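Local coordinates for penaeus monodon metallodensovirus major capsid protein (Penaeus monodon metallodensovirus, PDB 6WH7) that forms the icosahedral shell of a shrimp densovirus, assembled from 60 copies of this major capsid protein, at residues A[127-132]-A[215-220]; A[155-160]-A[209-214]; A[273-278]-A[287-292]. All blocks are in the same frame, centred on the assembly; numbering follows the deposited sequence.

From the N terminus, the first segment to take part is 127-132, on strand 118-135. It meets residues 215-220 much later, and contact 1 closes that long loop. Contact 2 (155-160 with 209-214) lies entirely within it. Residues 209-214 run straight into 215-220, where the chain passes from one sheet of the jelly roll to the other. Contact 3 (273-278 with 287-292) opens only after contact 1 has closed, and it spans a short connection of eight residues. Contact 1 joins neighbours in the sheet that holds strand 287-302. Contact 2 joins neighbours in the facing sheet, which also holds strand 270-274. Contact 3 bridges the two sheets. None of the loops cross.

Contact 1 of 3, residues A[127-132]-A[215-220]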
loop_
_atom_site.group_PDB
_atom_site.type_symbol
_atom_site.label_atom_id
_atom_site.label_comp_id
_atom_site.label_asym_id
_atom_site.label_seq_id
_atom_site.Cartn_x
_atom_site.Cartn_y
_atom_site.Cartn_z
ATOM N N THR A 127 60.536 42.987 -51.318
ATOM C CA THR A 127 60.267 43.625 -50.041
ATOM C C THR A 127 61.145 44.853 -49.899
ATOM O O THR A 127 62.359 44.775 -50.088
ATOM C CB THR A 127 60.522 42.675 -48.873
ATOM O OG1 THR A 127 59.661 41.539 -48.982
ATOM C CG2 THR A 127 60.238 43.369 -47.572
ATOM N N LEU A 128 60.526 45.980 -49.584
ATOM C CA LEU A 128 61.226 47.197 -49.205
ATOM C C LEU A 128 61.230 47.297 -47.694
ATOM O O LEU A 128 60.178 47.198 -47.064
ATOM C CB LEU A 128 60.557 48.420 -49.820
ATOM C CG LEU A 128 61.163 48.949 -51.106
ATOM C CD1 LEU A 128 61.279 47.878 -52.125
ATOM C CD2 LEU A 128 60.278 50.050 -51.625
ATOM N N SER A 129 62.405 47.487 -47.117
ATOM C CA SER A 129 62.551 47.343 -45.684
ATOM C C SER A 129 63.536 48.361 -45.146
ATOM O O SER A 129 64.485 48.745 -45.825
ATOM C CB SER A 129 63.021 45.939 -45.334
ATOM O OG SER A 129 63.230 45.833 -43.950
ATOM N N ASN A 130 63.291 48.792 -43.909
ATOM C CA ASN A 130 64.243 49.558 -43.108
ATOM C C ASN A 130 64.629 50.859 -43.814
ATOM O O ASN A 130 65.778 51.094 -44.189
ATOM C CB ASN A 130 65.456 48.687 -42.783
ATOM C CG ASN A 130 65.078 47.480 -41.968
ATOM O OD1 ASN A 130 65.321 46.351 -42.368
ATOM N ND2 ASN A 130 64.486 47.712 -40.810
ATOM N N LEU A 131 63.615 51.708 -43.958
ATOM C CA LEU A 131 63.776 52.970 -44.661
ATOM C C LEU A 131 64.586 53.944 -43.828
ATOM O O LEU A 131 64.322 54.122 -42.639
ATOM C CB LEU A 131 62.414 53.570 -44.983
ATOM C CG LEU A 131 62.430 54.916 -45.686
ATOM C CD1 LEU A 131 63.042 54.788 -47.052
ATOM C CD2 LEU A 131 61.057 55.466 -45.785
ATOM N N ILE A 132 65.574 54.574 -44.457
ATOM C CA ILE A 132 66.365 55.633 -43.845
ATOM C C ILE A 132 66.262 56.857 -44.734
ATOM O O ILE A 132 66.681 56.821 -45.894
ATOM C CB ILE A 132 67.834 55.231 -43.650
ATOM C CG1 ILE A 132 67.948 54.100 -42.642
ATOM C CG2 ILE A 132 68.644 56.417 -43.182
ATOM C CD1 ILE A 132 69.313 53.494 -42.591
ATOM N N ASP A 215 58.455 52.321 -39.993
ATOM C CA ASP A 215 57.335 51.542 -40.483
ATOM C C ASP A 215 57.781 50.136 -40.850
ATOM O O ASP A 215 58.952 49.871 -41.122
ATOM C CB ASP A 215 56.687 52.201 -41.696
ATOM C CG ASP A 215 55.821 53.375 -41.329
ATOM O OD1 ASP A 215 55.517 53.540 -40.134
ATOM O OD2 ASP A 215 55.413 54.117 -42.242
ATOM N N ASP A 216 56.816 49.228 -40.856
ATOM C CA ASP A 216 57.076 47.856 -41.238
ATOM C C ASP A 216 57.434 47.784 -42.715
ATOM O O ASP A 216 57.169 48.700 -43.493
ATOM C CB ASP A 216 55.860 46.985 -40.941
ATOM C CG ASP A 216 55.610 46.826 -39.457
ATOM O OD1 ASP A 216 56.536 47.090 -38.664
ATOM O OD2 ASP A 216 54.480 46.447 -39.080
ATOM N N ALA A 217 58.062 46.678 -43.093
ATOM C CA ALA A 217 58.524 46.515 -44.460
ATOM C C ALA A 217 57.353 46.481 -45.429
ATOM O O ALA A 217 56.235 46.096 -45.081
ATOM C CB ALA A 217 59.344 45.239 -44.590
ATOM N N LEU A 218 57.621 46.894 -46.660
ATOM C CA LEU A 218 56.631 46.902 -47.725
ATOM C C LEU A 218 56.821 45.646 -48.564
ATOM O O LEU A 218 57.833 45.503 -49.250
ATOM C CB LEU A 218 56.779 48.154 -48.580
ATOM C CG LEU A 218 56.578 49.496 -47.896
ATOM C CD1 LEU A 218 56.859 50.599 -48.877
ATOM C CD2 LEU A 218 55.183 49.605 -47.348
ATOM N N HIS A 219 55.849 44.746 -48.514
ATOM C CA HIS A 219 55.901 43.485 -49.238
ATOM C C HIS A 219 55.007 43.581 -50.460
ATOM O O HIS A 219 53.858 44.017 -50.355
ATOM C CB HIS A 219 55.433 42.328 -48.358
ATOM C CG HIS A 219 56.177 42.203 -47.068
ATOM N ND1 HIS A 219 57.462 41.716 -46.990
ATOM C CD2 HIS A 219 55.815 42.512 -45.800
ATOM C CE1 HIS A 219 57.857 41.720 -45.729
ATOM N NE2 HIS A 219 56.877 42.203 -44.988
ATOM N N PHE A 220 55.521 43.167 -51.611
ATOM C CA PHE A 220 54.728 43.152 -52.831
ATOM C C PHE A 220 54.992 41.849 -53.552
ATOM O O PHE A 220 56.143 41.533 -53.845
ATOM C CB PHE A 220 55.064 44.349 -53.712
ATOM C CG PHE A 220 54.877 45.647 -53.016
ATOM C CD1 PHE A 220 53.626 46.197 -52.884
ATOM C CD2 PHE A 220 55.947 46.293 -52.452
ATOM C CE1 PHE A 220 53.455 47.365 -52.223
ATOM C CE2 PHE A 220 55.776 47.464 -51.795
ATOM C CZ PHE A 220 54.528 47.995 -51.670
#
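Thr127 holds OG1 beside its own backbone N, anti to the carbonyl carbon (chi1 -61°). His219 sets its CG the same way (chi1 -55°). The two side chains then lie side by side on one face of an antiparallel sheet, in the strand pair conventionally called D and G of the viral jelly roll. Thr127 OG1 is hydrogen-bonded to His219 ND1 at 3.0 Å. It meets the imidazole at its edge, near the ring plane. Either partner could donate. Thr127 CG2 also lies near the ring, 3.4 Å from His219 CE1.

Leu128 and Leu218 form the hydrogen-bonded pair. Two backbone bonds join them, from Leu128 N to Leu218 O and from Leu218 N to Leu128 O. Their CB atoms sit 4.0 Å apart. Both side chains point to the other face, into the space between the sheets. There Leu218 packs on His159, Arg209 and Trp211, and Leu128 on Phe291 and Leu293. Val46 of a neighbouring subunit also packs on Leu218.

Ala217 precedes the strand 218-222, and its side chain turns back toward 127-132. The methyl carbon Ala217 CB is placed 3.6 Å from Thr127 CG2 and 3.8 Å from Ser129 CB.

Contact 2 of 3, residues A[155-160]-A[209-214]; sequences PYMIHS and RYWKQG
Tyr156 and Tyr210 lie side by side and stack in the closely packed part of this contact. The stack is offset. The ring centroids are 4.3 Å apart and the planes are at 13°. Tyr156 CE1 sits over the centre of the Tyr210 ring, 3.5 Å from Tyr210 CG. Tyr210 CB adds a CH-pi contact over the face of the Tyr156 ring. Ile158 packs alongside Tyr210, with Ile158 CG1 3.4 Å from Tyr210 CD1.

Met157 and Trp211 point to the other face. Met157 bends at chi3 (72°), and Met157 CE meets the indole edge in its plane, 3.5 Å from Trp211 CE3. Trp211 NE1 is hydrogen-bonded to Asp216 O. Four backbone hydrogen bonds pair Met157 with Trp211 and His159 with Arg209.

The looser side is at the partly exposed Lys212 and Arg209. Lys212 CG touches Tyr156 CB, but Lys212 CE is 4.2 Å from Tyr156 CD2. Arg209 NH1 stands at the edge of the His159 ring, near its plane, 4.4 Å from His159 CD2. Arg209 and Tyr210 also pair with a strand of a neighbouring subunit, which carries the sheet across the interface. Strands 157-162 and 207-211 themselves form the antiparallel E-F pair of the jelly roll's CHEF sheet.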
loop_
_atom_site.group_PDB
_atom_site.type_symbol
_atom_site.label_atom_id
_atom_site.label_comp_id
_atom_site.label_asym_id
_atom_site.label_seq_id
_atom_site.Cartn_x
_atom_site.Cartn_y
_atom_site.Cartn_z
ATOM N N PRO A 155 60.068 63.232 -42.595
ATOM C CA PRO A 155 59.516 62.986 -43.930
ATOM C C PRO A 155 59.061 61.551 -44.132
ATOM O O PRO A 155 59.048 60.738 -43.203
ATOM C CB PRO A 155 60.681 63.324 -44.858
ATOM C CG PRO A 155 61.526 64.212 -44.084
ATOM C CD PRO A 155 61.454 63.703 -42.692
ATOM N N TYR A 156 58.678 61.241 -45.362
ATOM C CA TYR A 156 58.308 59.894 -45.753
ATOM C C TYR A 156 58.672 59.716 -47.212
ATOM O O TYR A 156 58.836 60.686 -47.952
ATOM C CB TYR A 156 56.821 59.627 -45.525
ATOM C CG TYR A 156 55.928 60.670 -46.138
ATOM C CD1 TYR A 156 55.562 60.610 -47.471
ATOM C CD2 TYR A 156 55.438 61.711 -45.376
ATOM C CE1 TYR A 156 54.755 61.565 -48.018
ATOM C CE2 TYR A 156 54.631 62.659 -45.919
ATOM C CZ TYR A 156 54.291 62.588 -47.234
ATOM O OH TYR A 156 53.480 63.549 -47.769
ATOM N N MET A 157 58.816 58.467 -47.620
ATOM C CA MET A 157 58.959 58.132 -49.024
ATOM C C MET A 157 57.661 57.500 -49.488
ATOM O O MET A 157 57.087 56.662 -48.791
ATOM C CB MET A 157 60.135 57.188 -49.263
ATOM C CG MET A 157 60.341 56.844 -50.721
ATOM S SD MET A 157 61.778 55.823 -51.014
ATOM C CE MET A 157 61.207 54.279 -50.342
ATOM N N ILE A 158 57.188 57.917 -50.651
ATOM C CA ILE A 158 55.900 57.473 -51.158
ATOM C C ILE A 158 56.129 56.274 -52.061
ATOM O O ILE A 158 56.844 56.373 -53.060
ATOM C CB ILE A 158 55.187 58.598 -51.917
ATOM C CG1 ILE A 158 55.017 59.814 -51.022
ATOM C CG2 ILE A 158 53.834 58.134 -52.374
ATOM C CD1 ILE A 158 54.540 61.022 -51.742
ATOM N N HIS A 159 55.536 55.142 -51.714
ATOM C CA HIS A 159 55.475 54.009 -52.619
ATOM C C HIS A 159 54.143 54.062 -53.344
ATOM O O HIS A 159 53.087 54.026 -52.711
ATOM C CB HIS A 159 55.603 52.679 -51.893
ATOM C CG HIS A 159 55.670 51.513 -52.823
ATOM N ND1 HIS A 159 56.800 51.204 -53.541
ATOM C CD2 HIS A 159 54.713 50.658 -53.244
ATOM C CE1 HIS A 159 56.559 50.158 -54.308
ATOM N NE2 HIS A 159 55.298 49.811 -54.150
ATOM N N SER A 160 54.192 54.133 -54.662
ATOM C CA SER A 160 52.998 54.265 -55.473
ATOM C C SER A 160 52.820 53.020 -56.321
ATOM O O SER A 160 53.762 52.569 -56.973
ATOM C CB SER A 160 53.090 55.498 -56.362
ATOM O OG SER A 160 53.173 56.673 -55.585
ATOM N N ARG A 209 51.427 54.547 -50.690
ATOM C CA ARG A 209 51.790 54.351 -49.295
ATOM C C ARG A 209 52.824 55.392 -48.918
ATOM O O ARG A 209 53.857 55.503 -49.578
ATOM C CB ARG A 209 52.341 52.950 -49.056
ATOM C CG ARG A 209 51.312 51.872 -49.186
ATOM C CD ARG A 209 51.921 50.505 -49.028
ATOM N NE ARG A 209 50.904 49.472 -49.141
ATOM C CZ ARG A 209 50.439 49.020 -50.296
ATOM N NH1 ARG A 209 50.898 49.515 -51.430
ATOM N NH2 ARG A 209 49.509 48.081 -50.319
ATOM N N TYR A 210 52.551 56.157 -47.869
ATOM C CA TYR A 210 53.558 57.052 -47.323
ATOM C C TYR A 210 54.319 56.255 -46.284
ATOM O O TYR A 210 53.772 55.899 -45.239
ATOM C CB TYR A 210 52.962 58.317 -46.716
ATOM C CG TYR A 210 52.209 59.196 -47.679
ATOM C CD1 TYR A 210 52.350 59.046 -49.038
ATOM C CD2 TYR A 210 51.489 60.274 -47.224
ATOM C CE1 TYR A 210 51.693 59.864 -49.915
ATOM C CE2 TYR A 210 50.838 61.118 -48.094
ATOM C CZ TYR A 210 50.945 60.909 -49.438
ATOM O OH TYR A 210 50.302 61.744 -50.315
ATOM N N TRP A 211 55.577 55.978 -46.570
ATOM C CA TRP A 211 56.344 55.011 -45.812
ATOM C C TRP A 211 57.425 55.756 -45.056
ATOM O O TRP A 211 58.198 56.512 -45.647
ATOM C CB TRP A 211 56.885 53.932 -46.745
ATOM C CG TRP A 211 57.658 52.845 -46.113
ATOM C CD1 TRP A 211 57.229 51.998 -45.149
ATOM C CD2 TRP A 211 58.912 52.328 -46.560
ATOM N NE1 TRP A 211 58.182 51.058 -44.875
ATOM C CE2 TRP A 211 59.222 51.232 -45.744
ATOM C CE3 TRP A 211 59.823 52.708 -47.549
ATOM C CZ2 TRP A 211 60.403 50.520 -45.879
ATOM C CZ3 TRP A 211 60.985 51.996 -47.682
ATOM C CH2 TRP A 211 61.273 50.919 -46.853
ATOM N N LYS A 212 57.454 55.559 -43.749
ATOM C CA LYS A 212 58.213 56.385 -42.835
ATOM C C LYS A 212 59.281 55.534 -42.172
ATOM O O LYS A 212 59.209 54.305 -42.180
ATOM C CB LYS A 212 57.295 56.999 -41.783
ATOM C CG LYS A 212 56.270 57.952 -42.353
ATOM C CD LYS A 212 55.421 58.565 -41.274
ATOM C CE LYS A 212 54.524 59.662 -41.830
ATOM N NZ LYS A 212 53.384 59.141 -42.634
ATOM N N GLN A 213 60.300 56.195 -41.640
ATOM C CA GLN A 213 61.269 55.486 -40.826
ATOM C C GLN A 213 60.556 54.804 -39.673
ATOM O O GLN A 213 59.719 55.408 -39.000
ATOM C CB GLN A 213 62.332 56.435 -40.291
ATOM C CG GLN A 213 63.243 57.023 -41.326
ATOM C CD GLN A 213 64.286 57.903 -40.694
ATOM O OE1 GLN A 213 64.085 58.418 -39.601
ATOM N NE2 GLN A 213 65.416 58.064 -41.359
ATOM N N GLY A 214 60.876 53.539 -39.453
ATOM C CA GLY A 214 60.254 52.775 -38.411
ATOM C C GLY A 214 59.025 52.010 -38.834
ATOM O O GLY A 214 58.583 51.128 -38.095
#

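Contact 3 of 3, residues A[273-278]-A[287-292]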
loop_
_atom_site.group_PDB
_atom_site.type_symbol
_atom_site.label_atom_id
_atom_site.label_comp_id
_atom_site.label_asym_id
_atom_site.label_seq_id
_atom_site.Cartn_x
_atom_site.Cartn_y
_atom_site.Cartn_z
ATOM N N LEU A 273 58.544 54.907 -56.657
ATOM C CA LEU A 273 58.982 55.566 -55.442
ATOM C C LEU A 273 59.089 57.055 -55.702
ATOM O O LEU A 273 59.532 57.479 -56.770
ATOM C CB LEU A 273 60.314 55.008 -54.953
ATOM C CG LEU A 273 60.200 53.564 -54.491
ATOM C CD1 LEU A 273 61.540 53.015 -54.106
ATOM C CD2 LEU A 273 59.237 53.466 -53.342
ATOM N N SER A 274 58.674 57.844 -54.723
ATOM C CA SER A 274 58.584 59.280 -54.903
ATOM C C SER A 274 58.695 59.933 -53.541
ATOM O O SER A 274 58.491 59.294 -52.509
ATOM C CB SER A 274 57.274 59.662 -55.594
ATOM O OG SER A 274 57.181 61.054 -55.787
ATOM N N PHE A 275 59.031 61.212 -53.548
ATOM C CA PHE A 275 59.051 61.938 -52.299
ATOM C C PHE A 275 58.031 63.061 -52.338
ATOM O O PHE A 275 57.728 63.592 -53.408
ATOM C CB PHE A 275 60.436 62.519 -52.002
ATOM C CG PHE A 275 61.481 61.483 -51.791
ATOM C CD1 PHE A 275 61.595 60.838 -50.582
ATOM C CD2 PHE A 275 62.359 61.160 -52.797
ATOM C CE1 PHE A 275 62.550 59.887 -50.390
ATOM C CE2 PHE A 275 63.318 60.209 -52.601
ATOM C CZ PHE A 275 63.413 59.574 -51.400
ATOM N N PRO A 276 57.472 63.433 -51.194
ATOM C CA PRO A 276 56.522 64.527 -51.163
ATOM C C PRO A 276 57.205 65.842 -51.474
ATOM O O PRO A 276 58.351 66.065 -51.064
ATOM C CB PRO A 276 56.004 64.495 -49.722
ATOM C CG PRO A 276 57.104 63.901 -48.965
ATOM C CD PRO A 276 57.680 62.862 -49.858
ATOM N N PRO A 277 56.552 66.724 -52.225
ATOM C CA PRO A 277 57.114 68.059 -52.433
ATOM C C PRO A 277 57.081 68.856 -51.142
ATOM O O PRO A 277 56.033 69.001 -50.511
ATOM C CB PRO A 277 56.192 68.663 -53.493
ATOM C CG PRO A 277 54.922 67.953 -53.315
ATOM C CD PRO A 277 55.262 66.564 -52.904
ATOM N N ILE A 278 58.234 69.400 -50.765
ATOM C CA ILE A 278 58.340 70.228 -49.571
ATOM C C ILE A 278 59.209 71.417 -49.938
ATOM O O ILE A 278 60.367 71.237 -50.323
ATOM C CB ILE A 278 58.949 69.476 -48.379
ATOM C CG1 ILE A 278 58.268 68.129 -48.176
ATOM C CG2 ILE A 278 58.709 70.257 -47.127
ATOM C CD1 ILE A 278 58.932 67.264 -47.155
ATOM N N LEU A 287 65.283 65.218 -50.749
ATOM C CA LEU A 287 65.060 64.111 -49.839
ATOM C C LEU A 287 65.703 62.865 -50.412
ATOM O O LEU A 287 65.592 62.590 -51.608
ATOM C CB LEU A 287 63.572 63.864 -49.613
ATOM C CG LEU A 287 62.807 64.988 -48.933
ATOM C CD1 LEU A 287 61.328 64.660 -48.883
ATOM C CD2 LEU A 287 63.355 65.221 -47.548
ATOM N N ASN A 288 66.379 62.120 -49.555
ATOM C CA ASN A 288 67.087 60.933 -49.977
ATOM C C ASN A 288 66.591 59.777 -49.132
ATOM O O ASN A 288 66.060 59.968 -48.040
ATOM C CB ASN A 288 68.587 61.113 -49.826
ATOM C CG ASN A 288 69.079 62.352 -50.512
ATOM O OD1 ASN A 288 69.145 62.422 -51.733
ATOM N ND2 ASN A 288 69.430 63.353 -49.721
ATOM N N ALA A 289 66.743 58.573 -49.652
ATOM C CA ALA A 289 66.238 57.411 -48.951
ATOM C C ALA A 289 67.191 56.248 -49.123
ATOM O O ALA A 289 67.705 56.012 -50.216
ATOM C CB ALA A 289 64.849 57.020 -49.450
ATOM N N GLN A 290 67.444 55.547 -48.030
ATOM C CA GLN A 290 68.009 54.214 -48.078
ATOM C C GLN A 290 66.973 53.225 -47.575
ATOM O O GLN A 290 66.224 53.512 -46.641
ATOM C CB GLN A 290 69.246 54.052 -47.204
ATOM C CG GLN A 290 69.914 52.735 -47.504
ATOM C CD GLN A 290 70.758 52.223 -46.397
ATOM O OE1 GLN A 290 70.778 52.787 -45.314
ATOM N NE2 GLN A 290 71.461 51.147 -46.649
ATOM N N PHE A 291 66.954 52.051 -48.180
ATOM C CA PHE A 291 66.180 50.939 -47.658
ATOM C C PHE A 291 66.834 49.657 -48.138
ATOM O O PHE A 291 67.812 49.677 -48.885
ATOM C CB PHE A 291 64.713 51.041 -48.077
ATOM C CG PHE A 291 64.519 51.242 -49.540
ATOM C CD1 PHE A 291 64.418 50.171 -50.397
ATOM C CD2 PHE A 291 64.452 52.511 -50.059
ATOM C CE1 PHE A 291 64.251 50.368 -51.729
ATOM C CE2 PHE A 291 64.284 52.707 -51.386
ATOM C CZ PHE A 291 64.177 51.638 -52.223
ATOM N N THR A 292 66.288 48.538 -47.695
ATOM C CA THR A 292 66.775 47.228 -48.080
ATOM C C THR A 292 65.816 46.634 -49.097
ATOM O O THR A 292 64.602 46.638 -48.886
ATOM C CB THR A 292 66.894 46.317 -46.862
ATOM O OG1 THR A 292 67.763 46.924 -45.907
ATOM C CG2 THR A 292 67.465 44.986 -47.253
#
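Leu273 reaches toward Phe291 tip to tip, from one sheet to the other. Its methyl carbon Leu273 CD1 lies 3.5 Å from Phe291 CZ. The two also share a neighbour, as Met157 packs on both side chains. The backbone of Ser274 is hydrogen-bonded to Ile158 within its own sheet.

Phe275 meets Leu287 and Ala289 at this end of the sandwich. Its CG is anti to the carbonyl carbon, beside the backbone N (chi1 -65°), and the ring lies over the start of strand 287-302. One face receives Leu287. Leu287 CB makes a CH-pi contact, 4.0 Å from the centroid of the Phe275 ring and 24° off its normal. The carbonyl oxygen Leu287 O lies over the same ring, offset toward the rim, 3.4 Å from Phe275 CE2. At the edge, in the ring plane, Ala289 CB comes within 3.5 Å of Phe275 CZ.

Pro276 meets Leu287 more distantly, with Pro276 CD 4.2 Å from Leu287 CD1, and the two side chains cross at about a right angle. Gln290 of a neighbouring subunit also packs on Pro276. Past Pro277 the chain comes back to Leu287. Ile278 CD1 stands 3.9 Å from Leu287 CD1, again with the side chains at about a right angle.

No hydrogen bond joins the two segments. The contact is buried, and its side-chain contacts are apolar. It lies at the HI loop of the jelly roll, where the chain leaves the CHEF sheet for the BIDG sheet and the two pack face to face.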